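Local coordinates for putative uncharacterized protein (Chaetomium thermophilum, PDB 4X2H), which is of unknown function but adopts an NTF2-like fold and pairs with another protein across its sheet, consistent with a role in nuclear transport, at residues 30-36 with 156-160; 44-50 with 176-182; 88-94 with 123-129; 95-101 with 120-124. One frame throughout, in Å; residues are numbered along the deposited sequence.

Interaction 1 of 4, residues 30-36 with 156-160; sequences VNNNATY and VPNWD
Tyr36 holds CG beside its backbone N and anti to its carbonyl carbon (chi1 -80°), which carries the ring across to the end of strand 145-157, where OH donates to Pro157 O at 2.5 Å. Asn33, with CG anti to its backbone N (chi1 180°), places its amide between the helix start and residues 158-160. Its OD1 caps the helix by accepting from Tyr36 N at 2.9 Å in the amide plane, on a lone pair, and also takes a proton from a water that accepts from Trp159 N. Its ND2 makes a weak bond to Asn158 OD1, the two amides standing nearly perpendicular, while Asn158 ND2 serves Arg171 O. Asp160 grips Thr35 with both oxygens: OD2 receives Thr35 N on its syn lone pair at 3.1 Å, and OD1 meets Thr35 OG1 at a very short 2.5 Å. Beside the polar cluster, Val156 CG2 touches Val30 CG1 at 3.7 Å and Tyr36 CE2. A phenylalanine replacing Tyr36 would probably deprive the buried Pro157 O of this hydroxyl donor. Asn158 OD1 also accepts from Asp160 N, so an Asx turn after the strand presents Asp160 to the N-terminus of helix 34-39, whose N-cap is Asn33.

Interaction 2 of 4, residues 44-50 with 176-182; sequences ADITING and ASHKYRA
Strands 45-48 and 177-182 run side by side and parallel, their axes 4.7 Å apart at an angle of 3°, with Asp45, Ile46, Thr47 and Ile48 level with Ser177, His178, Lys179 and Tyr180. This is the parallel pair in the mixed sheet of the NTF2-like fold. Backbone bonds step from one strand to the other: Thr47 N donates to His178 O, and Tyr180 N to Thr47 O at 2.8 Å. On the face of Ile46 and Ile48, Ile48 CD1 packs on Tyr180 CB at 3.6 Å and near His178 CE1; helix 56-66 covers Ile48, and His178 NE2 binds Asp151. On the other face Thr47 and Lys179 lie side by side; a water bonded to Thr47 OG1 accepts from Lys179 NZ at 3.2 Å, and NZ also bonds a polar side chain of another protein. Asp45 OD1, 4.6 Å from Lys179 NZ and too far for a salt bridge, finds a basic side chain of that protein. Past the strand, Asn49 takes a left-handed backbone turn, and its side-chain OD1 accepts from Ala182 N at 2.9 Å, standing in for a backbone carbonyl. Arg181, whose NE pairs with an acidic side chain of the other protein, spreads one guanidinium face over the Asn49–Gly50 peptide, with NH2 3.3 Å from Gly50 CA.

Interaction 3 of 4, residues 88-94 with 123-129; sequences DVDCFDV and MALTVSG
Cys91 with Ser128 and Asp93 with Thr126 are the hydrogen-bonded pairs of a twisted antiparallel ladder between strands 83-96 and 122-135, the outermost strand of the NTF2-like sheet within this chain and its neighbour, their segment axes meeting at 139°. A classic bulge interrupts it, for Asp90 and Cys91 both sit opposite Ser128. The tightly packed part lies on the face of Val94 and Leu125. There Val94 CG2 presses on Met123 CB at 3.6 Å, and Leu125 CD1 touches Asp93 O and lies 4.1 Å from Phe92 CD2; Val89 CG1 meets Val127 CG1 at 3.7 Å, the two valines crossing at about a right angle. Helix 3-20 covers much of this layer, with Ala8 on Val94, Phe11 on Leu125 and Tyr16 on both Val89 and Val127. Phe92 is looser: CB rests on Val127 CG2 at 3.9 Å, and CG, between the backbone N and the carbonyl carbon (chi1 62°), leads the partly exposed ring away. The solvent side is the bulge end, where the exposed Asp90 brings OD2 to 3.4 Å from Gly129 CA. The opposite face, holding Cys91, Asp93, Thr126 and Ser128, meets another protein: polar side chains of that chain bind both Asp93 carboxylate oxygens. Cys91 can form an interchain disulfide, as observed for this protein; here its SG lies 3.9 Å from Ser128 CB. At the bulge Ser128 O accepts two backbone N-H groups, Asp90 N at 2.9 Å in its carbonyl plane and Cys91 N at 3.1 Å, tilted 27° from it.

Interaction 4 of 4, residues 95-101 with 120-124; sequences HVINADY and RMMMA
Asp100 OD1 is gripped by both terminal nitrogens of Arg120, NH2 at 2.7 Å and NH1 at 2.8 Å, in an end-on salt bridge, with Arg102 NE as a further partner. OD1 lies almost in the guanidinium plane, yet the carboxylate is turned 73° against it. NH1 also donates to Tyr101 O at 2.9 Å, approaching from well above the carbonyl plane, and Arg120 NE binds His113 O. A leucine in place of Arg120 would probably strip Asp100 OD1 of its two-nitrogen grip and Tyr101 O of this donor. The chain around Asp100 is shaped by an Asx turn, Asn98 OD1 accepting from Asp100 N. Next to it a classic beta bulge interrupts the antiparallel ladder of the NTF2-like sheet: Ile97 and Asn98 both face Met122, whose O takes Ile97 N at 2.8 Å and, weakly, Asn98 N. Met122 has CG anti to its backbone N (chi1 176°), meeting Ile97 CG1 at 3.6 Å, and bends at its last torsion; CE touches Tyr101 CE1 at 3.6 Å, and SD lies obliquely beside the ring in a Met-aromatic contact. Further along, Ile97 CG2 packs on Ala124 CB. His95 and Ala124 exchange two backbone bonds, and the His95 ring nitrogens bind polar side chains of another protein.

All four contacts reach one mixed sheet, ordered 51-53, 45-48, 173-182, 145-157, 122-135, 83-96. Interaction 2 pairs strands toward one edge; interactions 3 and 4 are successive stretches of the ladder at the other, centres about 16 Å apart and sharing Met123 and Ala124. Interaction 1 ties helix 34-39 to the end of strand 145-157 and touches interactions 2 and 4: Asn31 OD1 probably bonds Ala44 N, and Tyr101 packs against Tyr36 and Pro157. Along the chain, interactions 1 and 2 alternate their segments, while 3 and 4 fall between them. Residues 30-50 thus meet the C-terminal strands within one NTF2-like domain, whose sheet meets another protein at interactions 2, 3 and 4.

Interaction 1 of 4, residues 30-36 with 156-160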
# COMPACT_ATOMS: atom_id res chain seq x y z
N VAL B 30 2.12 16.35 -3.31
CA VAL B 30 2.96 16.97 -4.34
C VAL B 30 2.38 18.28 -4.87
O VAL B 30 3.13 19.12 -5.36
CB VAL B 30 3.18 16.02 -5.55
CG1 VAL B 30 4.02 14.81 -5.14
CG2 VAL B 30 1.85 15.62 -6.19
N ASN B 31 1.07 18.46 -4.76
CA ASN B 31 0.40 19.60 -5.38
C ASN B 31 1.00 20.95 -5.00
O ASN B 31 1.17 21.82 -5.86
CB ASN B 31 -1.09 19.62 -5.01
CG ASN B 31 -1.81 18.38 -5.47
OD1 ASN B 31 -1.33 17.26 -5.29
ND2 ASN B 31 -2.98 18.57 -6.08
N ASN B 32 1.33 21.12 -3.73
CA ASN B 32 1.82 22.41 -3.23
C ASN B 32 3.33 22.42 -3.07
O ASN B 32 3.87 23.09 -2.19
CB ASN B 32 1.14 22.75 -1.90
CG ASN B 32 -0.37 22.84 -2.03
OD1 ASN B 32 -0.89 23.23 -3.08
ND2 ASN B 32 -1.08 22.47 -0.97
N ASN B 33 4.02 21.69 -3.94
CA ASN B 33 5.48 21.65 -3.95
C ASN B 33 6.02 22.49 -5.10
O ASN B 33 5.54 22.40 -6.23
CB ASN B 33 5.98 20.21 -4.05
CG ASN B 33 7.50 20.13 -4.07
OD1 ASN B 33 8.11 19.99 -5.12
ND2 ASN B 33 8.10 20.22 -2.89
N ALA B 34 7.01 23.33 -4.79
CA ALA B 34 7.56 24.28 -5.75
C ALA B 34 8.17 23.59 -6.97
O ALA B 34 7.88 23.95 -8.11
CB ALA B 34 8.61 25.15 -5.07
N THR B 35 9.03 22.61 -6.73
CA THR B 35 9.75 21.94 -7.80
C THR B 35 8.82 21.08 -8.67
O THR B 35 8.91 21.12 -9.89
CB THR B 35 10.89 21.08 -7.24
OG1 THR B 35 11.95 21.94 -6.81
CG2 THR B 35 11.43 20.11 -8.28
N TYR B 36 7.95 20.31 -8.04
CA TYR B 36 7.04 19.47 -8.81
C TYR B 36 6.04 20.31 -9.59
O TYR B 36 5.63 19.93 -10.68
CB TYR B 36 6.31 18.48 -7.89
CG TYR B 36 7.16 17.29 -7.52
CD1 TYR B 36 7.82 16.55 -8.49
CD2 TYR B 36 7.31 16.90 -6.20
CE1 TYR B 36 8.60 15.45 -8.15
CE2 TYR B 36 8.08 15.81 -5.85
CZ TYR B 36 8.73 15.09 -6.83
OH TYR B 36 9.50 14.01 -6.48
N VAL B 156 7.03 10.17 -3.20
CA VAL B 156 8.15 10.57 -4.06
C VAL B 156 9.05 11.57 -3.32
O VAL B 156 8.61 12.21 -2.35
CB VAL B 156 7.67 11.18 -5.40
CG1 VAL B 156 6.95 10.13 -6.24
CG2 VAL B 156 6.76 12.37 -5.16
N PRO B 157 10.31 11.70 -3.75
CA PRO B 157 11.24 12.62 -3.07
C PRO B 157 10.80 14.08 -3.11
O PRO B 157 10.31 14.54 -4.14
CB PRO B 157 12.54 12.44 -3.86
CG PRO B 157 12.43 11.13 -4.51
CD PRO B 157 10.98 10.93 -4.81
N ASN B 158 10.97 14.78 -2.00
CA ASN B 158 10.81 16.24 -1.99
C ASN B 158 12.15 16.88 -2.29
O ASN B 158 13.00 17.00 -1.40
CB ASN B 158 10.27 16.73 -0.64
CG ASN B 158 9.97 18.22 -0.64
OD1 ASN B 158 10.37 18.95 -1.56
ND2 ASN B 158 9.27 18.68 0.39
N TRP B 159 12.35 17.28 -3.54
CA TRP B 159 13.63 17.82 -3.98
C TRP B 159 13.98 19.14 -3.29
O TRP B 159 15.14 19.53 -3.25
CB TRP B 159 13.64 18.02 -5.49
CG TRP B 159 13.34 16.80 -6.29
CD1 TRP B 159 12.33 16.65 -7.20
CD2 TRP B 159 14.03 15.54 -6.24
NE1 TRP B 159 12.36 15.38 -7.73
CE2 TRP B 159 13.39 14.68 -7.16
CE3 TRP B 159 15.13 15.06 -5.53
CZ2 TRP B 159 13.81 13.37 -7.37
CZ3 TRP B 159 15.55 13.76 -5.74
CH2 TRP B 159 14.89 12.93 -6.66
N ASP B 160 12.97 19.81 -2.76
CA ASP B 160 13.17 21.12 -2.13
C ASP B 160 13.62 21.01 -0.68
O ASP B 160 14.07 22.00 -0.10
CB ASP B 160 11.89 21.95 -2.21
CG ASP B 160 11.47 22.25 -3.64
OD1 ASP B 160 12.36 22.57 -4.46
OD2 ASP B 160 10.26 22.16 -3.95
O HOH W 1 10.17 18.08 -5.31

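Interaction 2 of 4, residues 44-50 with 176-182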
# COMPACT_ATOMS: atom_id res chain seq x y z
N ALA B 44 -1.94 15.28 -7.23
CA ALA B 44 -1.92 14.01 -6.52
C ALA B 44 -3.21 13.28 -6.86
O ALA B 44 -4.26 13.90 -6.96
CB ALA B 44 -1.78 14.23 -5.02
N ASP B 45 -3.11 11.97 -7.08
CA ASP B 45 -4.28 11.16 -7.37
C ASP B 45 -4.84 10.62 -6.06
O ASP B 45 -4.23 9.77 -5.43
CB ASP B 45 -3.93 10.01 -8.32
CG ASP B 45 -5.16 9.29 -8.83
OD1 ASP B 45 -5.83 8.61 -8.02
OD2 ASP B 45 -5.46 9.41 -10.04
N ILE B 46 -6.00 11.14 -5.67
CA ILE B 46 -6.59 10.85 -4.36
C ILE B 46 -7.96 10.19 -4.51
O ILE B 46 -8.85 10.73 -5.17
CB ILE B 46 -6.75 12.13 -3.52
CG1 ILE B 46 -5.41 12.86 -3.39
CG2 ILE B 46 -7.29 11.80 -2.14
CD1 ILE B 46 -5.51 14.24 -2.78
N THR B 47 -8.11 9.02 -3.90
CA THR B 47 -9.38 8.31 -3.86
C THR B 47 -9.74 8.05 -2.41
O THR B 47 -8.97 7.42 -1.69
CB THR B 47 -9.32 6.98 -4.64
OG1 THR B 47 -8.69 7.19 -5.91
CG2 THR B 47 -10.73 6.42 -4.86
N ILE B 48 -10.90 8.53 -1.99
CA ILE B 48 -11.34 8.40 -0.60
C ILE B 48 -12.62 7.56 -0.56
O ILE B 48 -13.68 8.03 -0.96
CB ILE B 48 -11.60 9.77 0.05
CG1 ILE B 48 -10.36 10.67 -0.05
CG2 ILE B 48 -12.04 9.61 1.50
CD1 ILE B 48 -9.11 10.11 0.62
N ASN B 49 -12.50 6.33 -0.09
CA ASN B 49 -13.61 5.38 -0.06
C ASN B 49 -14.27 5.30 -1.44
O ASN B 49 -15.49 5.22 -1.55
CB ASN B 49 -14.63 5.78 1.00
CG ASN B 49 -14.33 5.18 2.36
OD1 ASN B 49 -13.48 4.31 2.50
ND2 ASN B 49 -15.05 5.63 3.38
N GLY B 50 -13.45 5.35 -2.48
CA GLY B 50 -13.92 5.16 -3.84
C GLY B 50 -14.34 6.43 -4.54
O GLY B 50 -14.73 6.40 -5.71
N ALA B 176 2.19 11.35 -3.90
CA ALA B 176 1.83 11.47 -5.31
C ALA B 176 0.50 10.78 -5.59
O ALA B 176 -0.26 11.21 -6.47
CB ALA B 176 2.92 10.88 -6.18
N SER B 177 0.25 9.70 -4.87
CA SER B 177 -1.02 8.97 -4.94
C SER B 177 -1.44 8.55 -3.54
O SER B 177 -0.60 8.29 -2.69
CB SER B 177 -0.93 7.74 -5.84
OG SER B 177 -0.73 8.08 -7.19
N HIS B 178 -2.75 8.47 -3.33
CA HIS B 178 -3.31 8.13 -2.04
C HIS B 178 -4.66 7.48 -2.24
O HIS B 178 -5.52 8.06 -2.91
CB HIS B 178 -3.44 9.38 -1.17
CG HIS B 178 -4.13 9.15 0.14
ND1 HIS B 178 -4.72 10.17 0.85
CD2 HIS B 178 -4.31 8.03 0.87
CE1 HIS B 178 -5.24 9.68 1.96
NE2 HIS B 178 -5.01 8.38 2.00
N LYS B 179 -4.83 6.28 -1.70
CA LYS B 179 -6.14 5.64 -1.64
C LYS B 179 -6.48 5.32 -0.19
O LYS B 179 -5.71 4.67 0.51
CB LYS B 179 -6.20 4.36 -2.46
CG LYS B 179 -5.79 4.52 -3.90
CD LYS B 179 -5.85 3.17 -4.60
CE LYS B 179 -5.52 3.29 -6.08
NZ LYS B 179 -6.43 4.25 -6.77
N TYR B 180 -7.66 5.77 0.22
CA TYR B 180 -8.16 5.55 1.56
C TYR B 180 -9.37 4.65 1.52
O TYR B 180 -10.26 4.84 0.69
CB TYR B 180 -8.50 6.89 2.22
CG TYR B 180 -9.18 6.79 3.56
CD1 TYR B 180 -10.56 6.67 3.65
CD2 TYR B 180 -8.45 6.87 4.73
CE1 TYR B 180 -11.19 6.61 4.87
CE2 TYR B 180 -9.07 6.80 5.96
CZ TYR B 180 -10.44 6.67 6.03
OH TYR B 180 -11.05 6.62 7.26
N ARG B 181 -9.39 3.67 2.42
CA ARG B 181 -10.55 2.81 2.61
C ARG B 181 -10.81 2.61 4.09
O ARG B 181 -9.89 2.33 4.85
CB ARG B 181 -10.36 1.46 1.92
CG ARG B 181 -10.66 1.46 0.44
CD ARG B 181 -12.17 1.51 0.19
NE ARG B 181 -12.49 1.64 -1.23
CZ ARG B 181 -13.72 1.87 -1.69
NH1 ARG B 181 -14.74 2.00 -0.85
NH2 ARG B 181 -13.92 1.97 -2.99
N ALA B 182 -12.07 2.76 4.48
CA ALA B 182 -12.48 2.48 5.83
C ALA B 182 -13.85 1.81 5.78
O ALA B 182 -14.68 2.16 4.95
CB ALA B 182 -12.52 3.75 6.66
O HOH W 2 -5.92 7.29 -5.83
O HOH W 3 -10.55 4.64 -2.15

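Interaction 3 of 4, residues 88-94 with 123-129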
# COMPACT_ATOMS: atom_id res chain seq x y z
N ASP B 88 -5.87 5.11 14.87
CA ASP B 88 -4.83 4.33 15.52
C ASP B 88 -4.16 3.44 14.50
O ASP B 88 -4.81 2.58 13.91
CB ASP B 88 -5.41 3.45 16.64
CG ASP B 88 -5.77 4.23 17.89
OD1 ASP B 88 -5.67 5.48 17.88
OD2 ASP B 88 -6.15 3.59 18.89
N VAL B 89 -2.86 3.65 14.27
CA VAL B 89 -2.12 2.84 13.31
C VAL B 89 -1.67 1.54 13.97
O VAL B 89 -1.07 1.55 15.04
CB VAL B 89 -0.89 3.60 12.77
CG1 VAL B 89 -0.09 2.71 11.83
CG2 VAL B 89 -1.32 4.86 12.06
N ASP B 90 -1.96 0.43 13.30
CA ASP B 90 -1.62 -0.90 13.81
C ASP B 90 -0.42 -1.49 13.09
O ASP B 90 0.35 -2.25 13.67
CB ASP B 90 -2.81 -1.85 13.68
CG ASP B 90 -3.89 -1.58 14.71
OD1 ASP B 90 -3.56 -1.22 15.86
OD2 ASP B 90 -5.09 -1.73 14.37
N CYS B 91 -0.27 -1.15 11.81
CA CYS B 91 0.87 -1.63 11.04
C CYS B 91 1.08 -0.82 9.78
O CYS B 91 0.15 -0.17 9.29
CB CYS B 91 0.70 -3.11 10.68
SG CYS B 91 -0.70 -3.47 9.58
N PHE B 92 2.30 -0.84 9.27
CA PHE B 92 2.57 -0.33 7.94
C PHE B 92 3.72 -1.08 7.31
O PHE B 92 4.50 -1.75 8.00
CB PHE B 92 2.85 1.18 7.97
CG PHE B 92 4.07 1.55 8.77
CD1 PHE B 92 3.98 1.78 10.13
CD2 PHE B 92 5.30 1.69 8.15
CE1 PHE B 92 5.09 2.14 10.87
CE2 PHE B 92 6.42 2.05 8.88
CZ PHE B 92 6.32 2.27 10.24
N ASP B 93 3.81 -0.97 5.99
CA ASP B 93 4.83 -1.67 5.22
C ASP B 93 5.16 -0.82 4.02
O ASP B 93 4.28 -0.19 3.43
CB ASP B 93 4.34 -3.05 4.80
CG ASP B 93 5.37 -3.82 3.99
OD1 ASP B 93 6.21 -4.52 4.60
OD2 ASP B 93 5.34 -3.72 2.74
N VAL B 94 6.44 -0.78 3.65
CA VAL B 94 6.87 0.04 2.52
C VAL B 94 7.79 -0.74 1.59
O VAL B 94 8.67 -1.47 2.05
CB VAL B 94 7.58 1.33 3.00
CG1 VAL B 94 8.80 1.00 3.86
CG2 VAL B 94 7.97 2.20 1.81
N MET B 123 8.21 5.23 -3.31
CA MET B 123 7.77 4.18 -2.40
C MET B 123 6.28 3.91 -2.47
O MET B 123 5.47 4.82 -2.63
CB MET B 123 8.14 4.56 -0.96
CG MET B 123 9.63 4.48 -0.68
SD MET B 123 10.12 5.29 0.85
CE MET B 123 9.84 7.01 0.43
N ALA B 124 5.95 2.63 -2.34
CA ALA B 124 4.58 2.17 -2.14
C ALA B 124 4.39 1.85 -0.67
O ALA B 124 4.99 0.91 -0.16
CB ALA B 124 4.28 0.96 -3.00
N LEU B 125 3.57 2.65 0.01
CA LEU B 125 3.34 2.51 1.44
C LEU B 125 1.92 2.04 1.71
O LEU B 125 0.98 2.60 1.15
CB LEU B 125 3.59 3.85 2.14
CG LEU B 125 3.18 3.97 3.62
CD1 LEU B 125 4.06 3.09 4.49
CD2 LEU B 125 3.25 5.42 4.06
N THR B 126 1.76 1.02 2.54
CA THR B 126 0.44 0.59 2.99
C THR B 126 0.36 0.72 4.51
O THR B 126 1.32 0.41 5.22
CB THR B 126 0.12 -0.86 2.56
OG1 THR B 126 -1.19 -1.21 3.01
CG2 THR B 126 1.13 -1.85 3.12
N VAL B 127 -0.78 1.22 4.98
CA VAL B 127 -0.99 1.47 6.40
C VAL B 127 -2.35 0.94 6.78
O VAL B 127 -3.32 1.16 6.06
CB VAL B 127 -0.92 2.97 6.75
CG1 VAL B 127 -1.05 3.16 8.26
CG2 VAL B 127 0.37 3.59 6.23
N SER B 128 -2.43 0.26 7.92
CA SER B 128 -3.70 -0.25 8.39
C SER B 128 -3.87 0.00 9.88
O SER B 128 -2.89 0.11 10.62
CB SER B 128 -3.82 -1.75 8.09
OG SER B 128 -3.86 -1.97 6.69
N GLY B 129 -5.12 0.12 10.30
CA GLY B 129 -5.40 0.39 11.69
C GLY B 129 -6.89 0.55 11.91
O GLY B 129 -7.69 0.06 11.11

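Interaction 4 of 4, residues 95-101 with 120-124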
# COMPACT_ATOMS: atom_id res chain seq x y z
N HIS B 95 7.55 -0.57 0.30
CA HIS B 95 8.40 -1.09 -0.77
C HIS B 95 8.87 0.05 -1.66
O HIS B 95 8.10 0.97 -1.95
CB HIS B 95 7.66 -2.11 -1.65
CG HIS B 95 7.25 -3.36 -0.94
ND1 HIS B 95 6.52 -4.35 -1.56
CD2 HIS B 95 7.46 -3.79 0.33
CE1 HIS B 95 6.30 -5.33 -0.71
NE2 HIS B 95 6.86 -5.01 0.44
N VAL B 96 10.11 -0.03 -2.11
CA VAL B 96 10.61 0.89 -3.13
C VAL B 96 10.22 0.35 -4.50
O VAL B 96 10.58 -0.78 -4.84
CB VAL B 96 12.13 1.06 -3.02
CG1 VAL B 96 12.67 1.93 -4.16
CG2 VAL B 96 12.49 1.66 -1.67
N ILE B 97 9.48 1.14 -5.27
CA ILE B 97 9.02 0.71 -6.58
C ILE B 97 9.81 1.40 -7.69
O ILE B 97 9.71 1.01 -8.85
CB ILE B 97 7.51 0.97 -6.77
CG1 ILE B 97 7.17 2.44 -6.50
CG2 ILE B 97 6.72 0.05 -5.86
CD1 ILE B 97 5.73 2.80 -6.81
N ASN B 98 10.58 2.42 -7.33
CA ASN B 98 11.58 2.97 -8.24
C ASN B 98 12.72 3.58 -7.44
O ASN B 98 12.59 4.67 -6.89
CB ASN B 98 10.97 4.02 -9.17
CG ASN B 98 11.95 4.48 -10.24
OD1 ASN B 98 13.08 4.00 -10.33
ND2 ASN B 98 11.51 5.42 -11.07
N ALA B 99 13.83 2.86 -7.38
CA ALA B 99 15.01 3.31 -6.65
C ALA B 99 15.81 4.33 -7.45
O ALA B 99 16.79 4.88 -6.95
CB ALA B 99 15.89 2.11 -6.29
N ASP B 100 15.40 4.56 -8.69
CA ASP B 100 16.08 5.50 -9.58
C ASP B 100 15.11 6.59 -10.01
O ASP B 100 15.04 6.95 -11.18
CB ASP B 100 16.64 4.76 -10.81
CG ASP B 100 17.58 5.63 -11.64
OD1 ASP B 100 18.17 6.60 -11.10
OD2 ASP B 100 17.73 5.34 -12.85
N TYR B 101 14.35 7.10 -9.06
CA TYR B 101 13.34 8.11 -9.36
C TYR B 101 14.03 9.40 -9.80
O TYR B 101 14.93 9.89 -9.11
CB TYR B 101 12.45 8.34 -8.14
CG TYR B 101 11.31 9.29 -8.41
CD1 TYR B 101 10.10 8.82 -8.89
CD2 TYR B 101 11.44 10.65 -8.18
CE1 TYR B 101 9.05 9.68 -9.14
CE2 TYR B 101 10.40 11.52 -8.43
CZ TYR B 101 9.21 11.02 -8.91
OH TYR B 101 8.17 11.89 -9.15
N ARG B 120 16.78 8.65 -3.64
CA ARG B 120 15.88 8.91 -4.76
C ARG B 120 14.86 7.79 -4.89
O ARG B 120 14.78 7.11 -5.91
CB ARG B 120 16.67 9.08 -6.06
CG ARG B 120 17.59 10.29 -6.03
CD ARG B 120 18.14 10.64 -7.40
NE ARG B 120 19.05 9.62 -7.92
CZ ARG B 120 18.76 8.76 -8.90
NH1 ARG B 120 17.57 8.77 -9.49
NH2 ARG B 120 19.67 7.88 -9.28
N MET B 121 14.07 7.62 -3.83
CA MET B 121 13.12 6.51 -3.71
C MET B 121 11.69 6.92 -4.02
O MET B 121 11.18 7.89 -3.45
CB MET B 121 13.15 5.93 -2.30
CG MET B 121 14.50 5.43 -1.83
SD MET B 121 14.40 4.78 -0.15
CE MET B 121 14.03 6.25 0.79
N MET B 122 11.06 6.16 -4.91
CA MET B 122 9.61 6.18 -5.05
C MET B 122 9.08 4.98 -4.28
O MET B 122 9.47 3.85 -4.56
CB MET B 122 9.19 6.12 -6.52
CG MET B 122 7.71 6.03 -6.74
SD MET B 122 7.36 5.89 -8.51
CE MET B 122 6.32 7.33 -8.74
N MET B 123 8.21 5.23 -3.31
CA MET B 123 7.77 4.18 -2.40
C MET B 123 6.28 3.91 -2.47
O MET B 123 5.47 4.82 -2.63
CB MET B 123 8.14 4.56 -0.96
CG MET B 123 9.63 4.48 -0.68
SD MET B 123 10.12 5.29 0.85
CE MET B 123 9.84 7.01 0.43
N ALA B 124 5.95 2.63 -2.34
CA ALA B 124 4.58 2.17 -2.14
C ALA B 124 4.39 1.85 -0.67
O ALA B 124 4.99 0.91 -0.16
CB ALA B 124 4.28 0.96 -3.00